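Local coordinates for protein sulfotransferase (Mycobacterium tuberculosis, PDB 2ZQ5) that probably transfers a sulfuryl group from a PAPS-type donor to an acceptor not yet identified, as other members of the sulfotransferase family do, at residues 205-209 / 234-238; 209-213 / 241-246. All blocks are in the same frame, centred on the assembly; numbering follows the deposited sequence.

In the fold
Both contacts start at or on the first turns of helix 206-219, and the chain then runs through strand 227-231 of the parallel sheet before turning back against it. Contact 1 closes the shorter loop, where the short, weakly bonded helix 234-237 and A238 meet the helix start. Contact 2 closes a slightly longer one, where helix 239-245 lies against residues 209-213. The two loops overlap and cross, each end of contact 2 lying later in the chain than the matching end of contact 1, and Y209 serves both. The centres of contacts 1 and 2 are about 7 Å apart. Together they tie helix 206-219 to the connection between strands 227-231 and 250-255, which passes strand 94-97.

Contact 1 of 2, residues 205-209 / 234-238; sequences WTPSY and SHLFA
W205 lays its indole against the methyl of A238, and Y209, one helical turn on, meets the same methyl from another direction. Starting at the root of the tryptophan, CB lies 3.6 Å from A238 CB. CG comes closer still, 3.4 Å from A238 CB, and CD1 and CD2 straddle that approach, so the methyl sits over the face of the five-membered ring in a CH-pi contact, 3.6 Å from A238 CB to the ring centroid. The torsion that leaves CG beside the backbone N (chi1 -72°) swings the indole across segment 234-238. Further out, NE1 passes the carbonyl oxygen of F237, CZ2 brushes F237 CB, and CH2 at the far rim ends 4.1 Å from S234 CB. A238, the N-cap residue of helix 239-245, thus fits into the corner between two aromatic side chains: its CB is 3.5 Å from Y209 CE1, and its carbonyl oxygen lies over a face of the phenol ring. H235 meets that ring rim to rim, the planes 69° apart, and turns its own ring edge-to-face against F95 of strand 94-97. Y209 OH and S234 OG are 2.9 Å apart and hydrogen-bonded, although the phenol oxygen is modelled too close to a neighbour and its place is less sure. S234 OG also bonds N232 ND2. The chemistry is therefore mainly apolar and aromatic, with a pair of hydroxyls probably linked to each other, and the serine held by N232, just after strand 227-231.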
loop_
_atom_site.group_PDB
_atom_site.type_symbol
_atom_site.label_atom_id
_atom_site.label_comp_id
_atom_site.label_asym_id
_atom_site.label_seq_id
_atom_site.Cartn_x
_atom_site.Cartn_y
_atom_site.Cartn_z
ATOM N N TRP A 205 -1.290 8.458 12.733
ATOM C CA TRP A 205 -0.956 8.393 11.313
ATOM C C TRP A 205 -1.188 9.698 10.562
ATOM O O TRP A 205 -0.810 9.814 9.396
ATOM C CB TRP A 205 -1.792 7.324 10.607
ATOM C CG TRP A 205 -1.466 5.889 10.898
ATOM C CD1 TRP A 205 -1.860 5.158 11.982
ATOM C CD2 TRP A 205 -0.803 4.975 10.014
ATOM N NE1 TRP A 205 -1.496 3.838 11.820
ATOM C CE2 TRP A 205 -0.847 3.700 10.621
ATOM C CE3 TRP A 205 -0.181 5.110 8.765
ATOM C CZ2 TRP A 205 -0.296 2.564 10.019
ATOM C CZ3 TRP A 205 0.366 3.980 8.164
ATOM C CH2 TRP A 205 0.305 2.723 8.791
ATOM N N THR A 206 -1.800 10.682 11.208
ATOM C CA THR A 206 -2.107 11.923 10.511
ATOM C C THR A 206 -0.948 12.570 9.753
ATOM O O THR A 206 -1.098 12.919 8.589
ATOM C CB THR A 206 -2.759 12.945 11.458
ATOM O OG1 THR A 206 -3.867 12.323 12.124
ATOM C CG2 THR A 206 -3.285 14.136 10.665
ATOM N N PRO A 207 0.224 12.728 10.385
ATOM C CA PRO A 207 1.325 13.351 9.643
ATOM C C PRO A 207 1.683 12.576 8.376
ATOM O O PRO A 207 2.008 13.169 7.349
ATOM C CB PRO A 207 2.465 13.367 10.660
ATOM C CG PRO A 207 1.736 13.477 11.972
ATOM C CD PRO A 207 0.595 12.507 11.793
ATOM N N SER A 208 1.614 11.250 8.450
ATOM C CA SER A 208 1.922 10.412 7.294
ATOM C C SER A 208 0.873 10.585 6.202
ATOM O O SER A 208 1.202 10.592 5.018
ATOM C CB SER A 208 2.004 8.938 7.698
ATOM O OG SER A 208 3.150 8.693 8.491
ATOM N N TYR A 209 -0.391 10.717 6.590
ATOM C CA TYR A 209 -1.430 10.907 5.585
ATOM C C TYR A 209 -1.371 12.306 4.989
ATOM O O TYR A 209 -1.729 12.507 3.831
ATOM C CB TYR A 209 -2.814 10.599 6.163
ATOM C CG TYR A 209 -3.165 9.133 6.028
ATOM C CD1 TYR A 209 -2.463 8.158 6.738
ATOM C CD2 TYR A 209 -4.152 8.716 5.136
ATOM C CE1 TYR A 209 -2.728 6.804 6.561
ATOM C CE2 TYR A 209 -4.431 7.358 4.950
ATOM C CZ TYR A 209 -3.712 6.410 5.665
ATOM O OH TYR A 209 -3.961 5.069 5.485
ATOM N N SER A 234 -3.420 -0.141 4.775
ATOM C CA SER A 234 -3.262 0.787 5.899
ATOM C C SER A 234 -4.527 1.554 6.261
ATOM O O SER A 234 -4.716 1.948 7.410
ATOM C CB SER A 234 -2.146 1.799 5.616
ATOM O OG SER A 234 -2.552 2.741 4.635
ATOM N N HIS A 235 -5.401 1.756 5.286
ATOM C CA HIS A 235 -6.618 2.509 5.529
ATOM C C HIS A 235 -7.504 1.874 6.596
ATOM O O HIS A 235 -8.331 2.548 7.205
ATOM C CB HIS A 235 -7.327 2.720 4.192
ATOM C CG HIS A 235 -6.469 3.442 3.198
ATOM N ND1 HIS A 235 -6.423 3.121 1.859
ATOM C CD2 HIS A 235 -5.562 4.430 3.379
ATOM C CE1 HIS A 235 -5.516 3.874 1.260
ATOM N NE2 HIS A 235 -4.979 4.676 2.161
ATOM N N LEU A 236 -7.306 0.583 6.844
ATOM C CA LEU A 236 -8.065 -0.111 7.884
ATOM C C LEU A 236 -7.597 0.359 9.259
ATOM O O LEU A 236 -8.401 0.529 10.182
ATOM C CB LEU A 236 -7.828 -1.620 7.809
ATOM C CG LEU A 236 -8.398 -2.388 6.622
ATOM C CD1 LEU A 236 -7.865 -3.814 6.636
ATOM C CD2 LEU A 236 -9.921 -2.385 6.695
ATOM N N PHE A 237 -6.286 0.570 9.370
ATOM C CA PHE A 237 -5.631 0.967 10.615
ATOM C C PHE A 237 -5.592 2.464 10.886
ATOM O O PHE A 237 -5.469 2.889 12.042
ATOM C CB PHE A 237 -4.171 0.485 10.609
ATOM C CG PHE A 237 -4.000 -1.001 10.443
ATOM C CD1 PHE A 237 -3.756 -1.810 11.550
ATOM C CD2 PHE A 237 -4.048 -1.589 9.181
ATOM C CE1 PHE A 237 -3.558 -3.181 11.399
ATOM C CE2 PHE A 237 -3.854 -2.960 9.023
ATOM C CZ PHE A 237 -3.607 -3.756 10.137
ATOM N N ALA A 238 -5.685 3.260 9.827
ATOM C CA ALA A 238 -5.555 4.707 9.956
ATOM C C ALA A 238 -6.741 5.519 9.476
ATOM O O ALA A 238 -6.569 6.612 8.937
ATOM C CB ALA A 238 -4.297 5.157 9.215
#

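Contact 2 of 2, residues 209-213 / 241-246; sequences YCRHR and ALMATY
Y209 and T245 meet at their inner ends, Y209 CB resting 3.4 Å from T245 OG1. From there the phenol ring slants across helix 239-245, back toward its N-terminal end. Its CD1 side packs on the methyl of A241, L242 N lies over one face, and CE2 comes within 3.9 Å of L242 CB. T245 points its two branches to different tasks. With OG1 beside its own backbone N (chi1 -54°), T245 OG1 donates to A241 O at 2.9 Å, and that oxygen also takes the bond from T245 N, the two donors arriving from opposite faces of the carbonyl plane. The methyl branch reaches across, placing CG2 3.5 Å from Y209 O and against R213 CD, while also lying over one face of the Y246 ring, toward its rim. Here the axes of segments 209-213 and 241-245 come within 9.5 Å, at a signed crossing angle of -47°. Helix 239-245 belongs to the beta-alpha-beta connection from strand 227-231 to strand 250-255, within the P-loop NTPase-like sheet of the sulfotransferase fold; L242, H212 and Y246 all touch F95 on the intervening strand 94-97. Y246, the first residue to leave the helical backbone, sends its ring across to helix 206-219, to H212 and R213. Its hydroxyl sits in the plane of the imidazole at the edge, 2.7 Å from H212 ND1, in a hydrogen bond that either partner could donate. The two rings stand almost perpendicular, 85° apart, and meet rim to rim. R213 presses CB against the same hydroxyl, 3.2 Å from Y246 OH, then extends its chain past T245 until NE donates to a water that in turn donates to T245 O.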
loop_
_atom_site.group_PDB
_atom_site.type_symbol
_atom_site.label_atom_id
_atom_site.label_comp_id
_atom_site.label_asym_id
_atom_site.label_seq_id
_atom_site.Cartn_x
_atom_site.Cartn_y
_atom_site.Cartn_z
ATOM N N TYR A 209 -0.391 10.717 6.590
ATOM C CA TYR A 209 -1.430 10.907 5.585
ATOM C C TYR A 209 -1.371 12.306 4.989
ATOM O O TYR A 209 -1.729 12.507 3.831
ATOM C CB TYR A 209 -2.814 10.599 6.163
ATOM C CG TYR A 209 -3.165 9.133 6.028
ATOM C CD1 TYR A 209 -2.463 8.158 6.738
ATOM C CD2 TYR A 209 -4.152 8.716 5.136
ATOM C CE1 TYR A 209 -2.728 6.804 6.561
ATOM C CE2 TYR A 209 -4.431 7.358 4.950
ATOM C CZ TYR A 209 -3.712 6.410 5.665
ATOM O OH TYR A 209 -3.961 5.069 5.485
ATOM N N CYS A 210 -0.911 13.275 5.771
ATOM C CA CYS A 210 -0.773 14.624 5.254
ATOM C C CYS A 210 0.286 14.608 4.149
ATOM O O CYS A 210 0.149 15.292 3.129
ATOM C CB CYS A 210 -0.368 15.571 6.380
ATOM S SG CYS A 210 -1.755 16.060 7.430
ATOM N N ARG A 211 1.339 13.818 4.340
ATOM C CA ARG A 211 2.383 13.723 3.326
ATOM C C ARG A 211 1.824 12.989 2.101
ATOM O O ARG A 211 2.124 13.336 0.956
ATOM C CB ARG A 211 3.605 12.986 3.880
ATOM C CG ARG A 211 4.802 13.066 2.953
ATOM C CD ARG A 211 5.936 12.156 3.381
ATOM N NE ARG A 211 7.032 12.233 2.419
ATOM C CZ ARG A 211 7.965 13.180 2.421
ATOM N NH1 ARG A 211 7.955 14.130 3.346
ATOM N NH2 ARG A 211 8.892 13.195 1.470
ATOM N N HIS A 212 1.008 11.971 2.355
ATOM C CA HIS A 212 0.364 11.195 1.300
ATOM C C HIS A 212 -0.410 12.172 0.405
ATOM O O HIS A 212 -0.309 12.127 -0.821
ATOM C CB HIS A 212 -0.559 10.160 1.969
ATOM C CG HIS A 212 -1.390 9.344 1.025
ATOM N ND1 HIS A 212 -2.608 9.776 0.542
ATOM C CD2 HIS A 212 -1.227 8.083 0.558
ATOM C CE1 HIS A 212 -3.161 8.814 -0.175
ATOM N NE2 HIS A 212 -2.343 7.775 -0.180
ATOM N N ARG A 213 -1.156 13.078 1.031
ATOM C CA ARG A 213 -1.940 14.066 0.294
ATOM C C ARG A 213 -1.058 15.012 -0.526
ATOM O O ARG A 213 -1.391 15.337 -1.668
ATOM C CB ARG A 213 -2.818 14.863 1.261
ATOM C CG ARG A 213 -3.661 15.927 0.589
ATOM C CD ARG A 213 -4.719 16.471 1.536
ATOM N NE ARG A 213 -5.428 17.606 0.951
ATOM C CZ ARG A 213 -4.897 18.818 0.815
ATOM N NH1 ARG A 213 -3.657 19.049 1.227
ATOM N NH2 ARG A 213 -5.603 19.799 0.267
ATOM N N ALA A 241 -6.867 9.174 10.635
ATOM C CA ALA A 241 -5.913 10.029 9.937
ATOM C C ALA A 241 -6.412 10.300 8.526
ATOM O O ALA A 241 -6.269 11.407 8.000
ATOM C CB ALA A 241 -4.540 9.362 9.889
ATOM N N LEU A 242 -6.994 9.277 7.914
ATOM C CA LEU A 242 -7.524 9.398 6.569
ATOM C C LEU A 242 -8.621 10.460 6.539
ATOM O O LEU A 242 -8.591 11.366 5.703
ATOM C CB LEU A 242 -8.065 8.035 6.115
ATOM C CG LEU A 242 -8.487 7.842 4.655
ATOM C CD1 LEU A 242 -8.571 6.352 4.364
ATOM C CD2 LEU A 242 -9.820 8.525 4.377
ATOM N N MET A 243 -9.579 10.361 7.455
ATOM C CA MET A 243 -10.672 11.329 7.494
ATOM C C MET A 243 -10.209 12.730 7.890
ATOM O O MET A 243 -10.781 13.720 7.440
ATOM C CB MET A 243 -11.778 10.854 8.443
ATOM C CG MET A 243 -12.411 9.523 8.045
ATOM S SD MET A 243 -13.098 9.517 6.367
ATOM C CE MET A 243 -14.722 10.175 6.662
ATOM N N ALA A 244 -9.181 12.825 8.725
ATOM C CA ALA A 244 -8.684 14.139 9.128
ATOM C C ALA A 244 -8.040 14.832 7.927
ATOM O O ALA A 244 -8.143 16.051 7.764
ATOM C CB ALA A 244 -7.669 13.997 10.258
ATOM N N THR A 245 -7.381 14.041 7.088
ATOM C CA THR A 245 -6.696 14.553 5.906
ATOM C C THR A 245 -7.631 14.743 4.713
ATOM O O THR A 245 -7.462 15.673 3.920
ATOM C CB THR A 245 -5.560 13.591 5.509
ATOM O OG1 THR A 245 -4.706 13.381 6.639
ATOM C CG2 THR A 245 -4.738 14.166 4.366
ATOM N N TYR A 246 -8.615 13.858 4.598
ATOM C CA TYR A 246 -9.590 13.884 3.511
ATOM C C TYR A 246 -10.979 13.776 4.145
ATOM O O TYR A 246 -11.613 12.722 4.098
ATOM C CB TYR A 246 -9.361 12.686 2.587
ATOM C CG TYR A 246 -7.951 12.548 2.050
ATOM C CD1 TYR A 246 -7.525 13.292 0.952
ATOM C CD2 TYR A 246 -7.055 11.639 2.616
ATOM C CE1 TYR A 246 -6.245 13.130 0.421
ATOM C CE2 TYR A 246 -5.769 11.471 2.093
ATOM C CZ TYR A 246 -5.372 12.217 0.993
ATOM O OH TYR A 246 -4.119 12.038 0.445
HETATM O O HOH W 1 -8.303 17.038 1.404
#